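Local coordinates for YycN protein (Bacillus subtilis, PDB 1ON0) that is probably an acyltransferase of the GNAT family, transferring an acyl group, most likely acetyl, to an acceptor that the structure alone does not reveal, at the interface of chains A and B and the interface of chains A and C. Residues are numbered along the deposited sequence; one frame, centred on the assembly and turned at random. Chains: chain A/B/C, YycN protein.

One helix of chain A, 10-30, serves all three contacts: its first turns meet chain B in contact 3, A:Thr18 takes part in contact 1, and A:Tyr19, A:His23 and A:Glu26 reach chain C in contact 2. Measured between the centres of their C-alpha atoms, contact 1 lies about 14 Å from contact 2 and 15 Å from contact 3, while contacts 2 and 3 are about 21 Å apart. Contacts 1 and 3 belong to the same A/B interface, so the helix bridges two neighbours. The protein is a homodimer, but the deposited assembly holds four copies, and the coordinates alone do not show which pairing is biological.

Contact 1: the interface of chains A and B. Residues chain A 18, 44; chain B 5, 7, 61, 63.
Two strands of the GNAT fold of chain B, 4-7 and 60-66, receive the second helix of chain A here, with A:Lys44 of helix 36-50 lying against B:Pro7 and B:Trp63. It is the aliphatic end of the lysine that touches. Its CE packs 3.5 Å from CD of the B:Pro7 ring, rather tight for two carbons, and the lysine tail and the proline ring run antiparallel, side by side. The same CE stands 3.8 Å from the indole nitrogen NE1 of B:Trp63; it comes to the NE1 edge of the indole, tilted toward the face that B:Leu5 lies against. Bends at chi2 (90°) and chi4 (72°) lay the chain along B:Pro7 and leave the ammonium NZ 4.1 Å from B:Trp63 NE1, a distance at which no bond is implied. The indole is steadied within its own chain: B:Leu5 CD2 sits against one face, B:His61 CB against the other, both toward the rim, and the backbone N of B:Pro7 meets its edge in plane. Farther along, on helix 10-30, chi1 of A:Thr18 (-61°) sets OG1 anti to the carbonyl carbon, and the hydroxyl points toward the imidazole of B:His61, 4.1 Å from its CD2. That is a loose approach in which the two side chains cross obliquely.

Contact 2: the interface of chains A and C. Residues chain A 19, 23, 26, 101; chain C 98, 101.
OE2 of C:Glu98, a carboxylate oxygen, is approached by three groups of chain A. The phenol OH of A:Tyr19 gives it a weak hydrogen bond of 3.2 Å, NH2 of A:Arg101 another weak one of 3.3 Å, and the imidazole of A:His23 lies beneath it. That last contact is a stack: ring and carboxylate are nearly parallel, 5° apart, with OE2 3.6 Å from A:His23 NE2 and toward the rim of the ring. A:His23 and A:Tyr19 both carry CG anti to the backbone N (chi1 close to -170°), which brings their rings to the same carboxylate. A:Arg101 also forms a salt bridge from NH2 to C:Glu98 OE1 (3.2 Å), its guanidinium edge facing the carboxylate carbon. A:Arg101 opens an R-x-x-G-x-A sequence, a form of the Q/R-x-x-G-x-G/A motif whose loop binds the acetyl-CoA pyrophosphate in GNAT enzymes. Its copy in chain C stretches out to A:Glu26, and the salt bridge from C:Arg101 NH1 to A:Glu26 OE2 is 2.9 Å long. An alanine replacing A:Glu26 would probably leave the C:Arg101 guanidinium without its carboxylate mate and freer to turn. NH1 arrives on the syn side of OE2, 16° out of the A:Glu26 carboxylate plane, while C:Glu98 CA sits against one face of the C:Arg101 guanidinium.

Contact 3: the interface of chains A and B. Residues chain A 10-11, 14; chain B 59, 80-83, 87.
A:Glu11, in the first turn of helix 10-30, reaches across to B:Pro82 and B:His59 from CG outward. From CB the chain turns at chi2 (-47°), and CG comes 4.0 Å from the carboxylate oxygen OE2 of B:Glu83. The carboxyl carbon CD then packs on B:Pro82 CB at 3.8 Å. At the tip the oxygens part: OE1 meets the ring nitrogen ND1 of B:His59 at 3.2 Å, a probable hydrogen bond with carboxylate and imidazole planes 72° apart, while OE2 forms a salt bridge within chain A to NH2 of A:Arg14 (3.4 Å). B:Pro82 CG in turn backs one face of the B:His59 ring. A:Arg14, bent at chi2 and chi3, offers the same NH2 to the amide oxygen OE1 of B:Gln87. That bond is 2.9 Å long and fairly straight at 166°, lying in the carbonyl plane on a lone pair and within the guanidinium plane. B:Ala80 CB touches the arginine at NE, 3.6 Å away. The hydroxyl OG1 of A:Thr10 appears to bond B:Glu83 OE2, though the threonine is poorly ordered. The bonds that cross tie the start of helix 10-30 to the segment following strand 71-80 and to B:His59, ahead of strand 60-66, and probably help fix how the copies are set.

Contact 1: the interface of chains A and B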
loop_
_atom_site.group_PDB
_atom_site.type_symbol
_atom_site.label_atom_id
_atom_site.label_comp_id
_atom_site.label_asym_id
_atom_site.label_seq_id
_atom_site.Cartn_x
_atom_site.Cartn_y
_atom_site.Cartn_z
ATOM N N THR A 18 4.141 13.404 -4.756
ATOM C CA THR A 18 3.838 12.128 -4.125
ATOM C C THR A 18 3.210 12.355 -2.757
ATOM O O THR A 18 2.308 11.630 -2.349
ATOM C CB THR A 18 5.106 11.272 -3.958
ATOM O OG1 THR A 18 5.670 10.997 -5.247
ATOM C CG2 THR A 18 4.771 9.958 -3.255
ATOM N N LYS A 44 -4.688 11.168 -7.295
ATOM C CA LYS A 44 -3.693 11.199 -8.360
ATOM C C LYS A 44 -4.254 11.932 -9.576
ATOM O O LYS A 44 -3.646 12.878 -10.079
ATOM C CB LYS A 44 -3.300 9.780 -8.774
ATOM C CG LYS A 44 -1.815 9.488 -8.670
ATOM C CD LYS A 44 -1.463 8.948 -7.295
ATOM C CE LYS A 44 -0.005 8.515 -7.208
ATOM N NZ LYS A 44 0.943 9.660 -7.188
ATOM N N LEU B 5 -3.043 4.737 -12.533
ATOM C CA LEU B 5 -1.965 4.499 -11.587
ATOM C C LEU B 5 -2.393 4.830 -10.161
ATOM O O LEU B 5 -3.268 5.670 -9.935
ATOM C CB LEU B 5 -0.754 5.350 -11.967
ATOM C CG LEU B 5 0.172 4.822 -13.069
ATOM C CD1 LEU B 5 -0.623 4.242 -14.230
ATOM C CD2 LEU B 5 1.062 5.948 -13.521
ATOM N N PRO B 7 -0.423 4.573 -5.945
ATOM C CA PRO B 7 0.728 4.091 -5.171
ATOM C C PRO B 7 0.588 2.652 -4.685
ATOM O O PRO B 7 -0.369 2.302 -3.979
ATOM C CB PRO B 7 0.839 5.105 -4.035
ATOM C CG PRO B 7 -0.551 5.638 -3.896
ATOM C CD PRO B 7 -1.023 5.763 -5.317
ATOM N N HIS B 61 9.397 5.067 -8.079
ATOM C CA HIS B 61 7.936 5.127 -8.019
ATOM C C HIS B 61 7.320 3.791 -8.419
ATOM O O HIS B 61 7.387 3.396 -9.585
ATOM C CB HIS B 61 7.415 6.226 -8.948
ATOM C CG HIS B 61 7.983 7.584 -8.652
ATOM N ND1 HIS B 61 9.283 7.931 -8.952
ATOM C CD2 HIS B 61 7.417 8.684 -8.102
ATOM C CE1 HIS B 61 9.492 9.192 -8.609
ATOM N NE2 HIS B 61 8.376 9.670 -8.094
ATOM N N TRP B 63 3.918 1.668 -8.770
ATOM C CA TRP B 63 2.477 1.865 -8.892
ATOM C C TRP B 63 1.765 0.563 -9.212
ATOM O O TRP B 63 2.307 -0.304 -9.902
ATOM C CB TRP B 63 2.142 2.863 -10.017
ATOM C CG TRP B 63 2.539 4.307 -9.792
ATOM C CD1 TRP B 63 2.119 5.136 -8.786
ATOM C CD2 TRP B 63 3.365 5.111 -10.651
ATOM N NE1 TRP B 63 2.627 6.406 -8.970
ATOM C CE2 TRP B 63 3.400 6.414 -10.101
ATOM C CE3 TRP B 63 4.083 4.855 -11.829
ATOM C CZ2 TRP B 63 4.113 7.453 -10.690
ATOM C CZ3 TRP B 63 4.796 5.898 -12.417
ATOM C CH2 TRP B 63 4.809 7.177 -11.839
#

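Contact 2: the interface of chains A and C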
loop_
_atom_site.group_PDB
_atom_site.type_symbol
_atom_site.label_atom_id
_atom_site.label_comp_id
_atom_site.label_asym_id
_atom_site.label_seq_id
_atom_site.Cartn_x
_atom_site.Cartn_y
_atom_site.Cartn_z
ATOM N N TYR A 19 3.703 13.374 -2.063
ATOM C CA TYR A 19 3.240 13.763 -0.721
ATOM C C TYR A 19 1.786 14.269 -0.697
ATOM O O TYR A 19 0.918 13.624 -0.114
ATOM C CB TYR A 19 4.166 14.858 -0.187
ATOM C CG TYR A 19 4.054 15.169 1.284
ATOM C CD1 TYR A 19 2.903 15.763 1.819
ATOM C CD2 TYR A 19 5.143 14.926 2.144
ATOM C CE1 TYR A 19 2.850 16.111 3.173
ATOM C CE2 TYR A 19 5.096 15.272 3.489
ATOM C CZ TYR A 19 3.957 15.861 3.997
ATOM O OH TYR A 19 3.938 16.214 5.330
ATOM N N HIS A 23 -1.726 12.768 0.617
ATOM C CA HIS A 23 -2.350 13.551 1.675
ATOM C C HIS A 23 -3.755 14.005 1.328
ATOM O O HIS A 23 -4.691 13.793 2.097
ATOM C CB HIS A 23 -1.521 14.792 2.026
ATOM C CG HIS A 23 -2.000 15.496 3.254
ATOM N ND1 HIS A 23 -2.175 16.863 3.309
ATOM C CD2 HIS A 23 -2.326 15.031 4.485
ATOM C CE1 HIS A 23 -2.584 17.207 4.514
ATOM N NE2 HIS A 23 -2.683 16.111 5.250
ATOM N N GLU A 26 -6.134 11.296 1.794
ATOM C CA GLU A 26 -6.405 11.013 3.193
ATOM C C GLU A 26 -7.307 12.115 3.794
ATOM O O GLU A 26 -8.159 11.835 4.604
ATOM C CB GLU A 26 -5.054 10.901 3.918
ATOM C CG GLU A 26 -5.086 10.609 5.398
ATOM C CD GLU A 26 -3.740 10.913 6.040
ATOM O OE1 GLU A 26 -2.722 10.304 5.613
ATOM O OE2 GLU A 26 -3.703 11.762 6.966
ATOM N N ARG A 101 6.793 22.292 12.363
ATOM C CA ARG A 101 5.568 22.902 12.867
ATOM C C ARG A 101 5.764 23.208 14.338
ATOM O O ARG A 101 6.626 22.611 14.989
ATOM C CB ARG A 101 4.386 21.943 12.723
ATOM C CG ARG A 101 4.184 21.463 11.321
ATOM C CD ARG A 101 3.042 20.477 11.222
ATOM N NE ARG A 101 2.976 19.962 9.865
ATOM C CZ ARG A 101 2.231 18.930 9.485
ATOM N NH1 ARG A 101 1.475 18.293 10.373
ATOM N NH2 ARG A 101 2.252 18.535 8.214
ATOM N N GLU C 98 3.012 11.602 8.644
ATOM C CA GLU C 98 2.351 11.972 7.402
ATOM C C GLU C 98 3.004 11.359 6.148
ATOM O O GLU C 98 2.339 10.669 5.365
ATOM C CB GLU C 98 2.291 13.512 7.311
ATOM C CG GLU C 98 1.019 14.079 6.672
ATOM C CD GLU C 98 0.746 15.552 7.027
ATOM O OE1 GLU C 98 0.443 15.851 8.205
ATOM O OE2 GLU C 98 0.820 16.416 6.124
ATOM N N ARG C 101 2.106 7.505 5.584
ATOM C CA ARG C 101 0.719 7.038 5.613
ATOM C C ARG C 101 0.299 6.716 4.183
ATOM O O ARG C 101 0.936 7.172 3.237
ATOM C CB ARG C 101 -0.212 8.130 6.144
ATOM C CG ARG C 101 0.039 8.537 7.561
ATOM C CD ARG C 101 -0.826 9.720 7.921
ATOM N NE ARG C 101 -0.392 10.298 9.179
ATOM C CZ ARG C 101 -0.828 11.453 9.672
ATOM N NH1 ARG C 101 -1.726 12.174 9.010
ATOM N NH2 ARG C 101 -0.353 11.895 10.832
#

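Contact 3: the interface of chains A and B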
loop_
_atom_site.group_PDB
_atom_site.type_symbol
_atom_site.label_atom_id
_atom_site.label_comp_id
_atom_site.label_asym_id
_atom_site.label_seq_id
_atom_site.Cartn_x
_atom_site.Cartn_y
_atom_site.Cartn_z
ATOM N N THR A 10 13.136 20.587 -9.586
ATOM C CA THR A 10 12.732 19.299 -10.117
ATOM C C THR A 10 12.385 18.290 -9.014
ATOM O O THR A 10 11.254 17.812 -8.935
ATOM C CB THR A 10 13.854 18.718 -10.994
ATOM O OG1 THR A 10 15.038 18.547 -10.201
ATOM C CG2 THR A 10 14.170 19.669 -12.147
ATOM N N GLU A 11 13.354 17.986 -8.156
ATOM C CA GLU A 11 13.152 17.021 -7.082
ATOM C C GLU A 11 12.168 17.431 -5.987
ATOM O O GLU A 11 11.373 16.606 -5.527
ATOM C CB GLU A 11 14.495 16.653 -6.460
ATOM C CG GLU A 11 15.439 16.026 -7.466
ATOM C CD GLU A 11 14.756 14.940 -8.287
ATOM O OE1 GLU A 11 14.245 13.971 -7.684
ATOM O OE2 GLU A 11 14.724 15.059 -9.533
ATOM N N ARG A 14 8.583 16.694 -7.403
ATOM C CA ARG A 14 8.197 15.286 -7.458
ATOM C C ARG A 14 7.852 14.740 -6.084
ATOM O O ARG A 14 6.826 14.093 -5.910
ATOM C CB ARG A 14 9.317 14.464 -8.102
ATOM C CG ARG A 14 9.626 14.903 -9.524
ATOM C CD ARG A 14 9.831 13.711 -10.431
ATOM N NE ARG A 14 11.223 13.563 -10.825
ATOM C CZ ARG A 14 11.754 14.096 -11.918
ATOM N NH1 ARG A 14 11.005 14.817 -12.739
ATOM N NH2 ARG A 14 13.034 13.903 -12.187
ATOM N N HIS B 59 13.206 8.418 -5.094
ATOM C CA HIS B 59 13.180 8.580 -6.524
ATOM C C HIS B 59 12.616 7.369 -7.284
ATOM O O HIS B 59 12.543 7.385 -8.514
ATOM C CB HIS B 59 14.589 8.937 -7.020
ATOM C CG HIS B 59 15.255 10.032 -6.240
ATOM N ND1 HIS B 59 14.708 11.290 -6.090
ATOM C CD2 HIS B 59 16.446 10.067 -5.589
ATOM C CE1 HIS B 59 15.527 12.048 -5.387
ATOM N NE2 HIS B 59 16.590 11.326 -5.070
ATOM N N ALA B 80 13.083 7.951 -11.445
ATOM C CA ALA B 80 13.402 9.260 -11.987
ATOM C C ALA B 80 14.749 9.706 -11.444
ATOM O O ALA B 80 14.833 10.280 -10.360
ATOM C CB ALA B 80 12.314 10.264 -11.609
ATOM N N GLU B 81 15.800 9.415 -12.210
ATOM C CA GLU B 81 17.162 9.761 -11.839
ATOM C C GLU B 81 17.239 11.249 -11.560
ATOM O O GLU B 81 16.997 12.067 -12.443
ATOM C CB GLU B 81 18.122 9.387 -12.969
ATOM C CG GLU B 81 19.595 9.465 -12.602
ATOM C CD GLU B 81 20.463 8.632 -13.530
ATOM O OE1 GLU B 81 20.591 8.995 -14.716
ATOM O OE2 GLU B 81 21.008 7.606 -13.071
ATOM N N PRO B 82 17.583 11.623 -10.319
ATOM C CA PRO B 82 17.674 13.046 -9.969
ATOM C C PRO B 82 18.703 13.809 -10.812
ATOM O O PRO B 82 19.809 13.327 -11.051
ATOM C CB PRO B 82 18.007 13.012 -8.474
ATOM C CG PRO B 82 18.771 11.744 -8.319
ATOM C CD PRO B 82 18.044 10.769 -9.205
ATOM N N GLU B 83 18.303 14.987 -11.276
ATOM C CA GLU B 83 19.147 15.838 -12.095
ATOM C C GLU B 83 19.619 15.223 -13.416
ATOM O O GLU B 83 20.684 15.580 -13.927
ATOM C CB GLU B 83 20.358 16.321 -11.281
ATOM C CG GLU B 83 20.120 17.645 -10.574
ATOM C CD GLU B 83 18.913 17.610 -9.652
ATOM O OE1 GLU B 83 19.074 17.218 -8.475
ATOM O OE2 GLU B 83 17.804 17.969 -10.108
ATOM N N GLN B 87 16.105 14.510 -18.251
ATOM C CA GLN B 87 14.933 14.263 -17.420
ATOM C C GLN B 87 14.188 12.993 -17.800
ATOM O O GLN B 87 12.965 12.999 -17.986
ATOM C CB GLN B 87 13.979 15.450 -17.487
ATOM C CG GLN B 87 14.309 16.546 -16.503
ATOM C CD GLN B 87 14.466 16.004 -15.087
ATOM O OE1 GLN B 87 13.774 15.060 -14.693
ATOM N NE2 GLN B 87 15.371 16.603 -14.315
#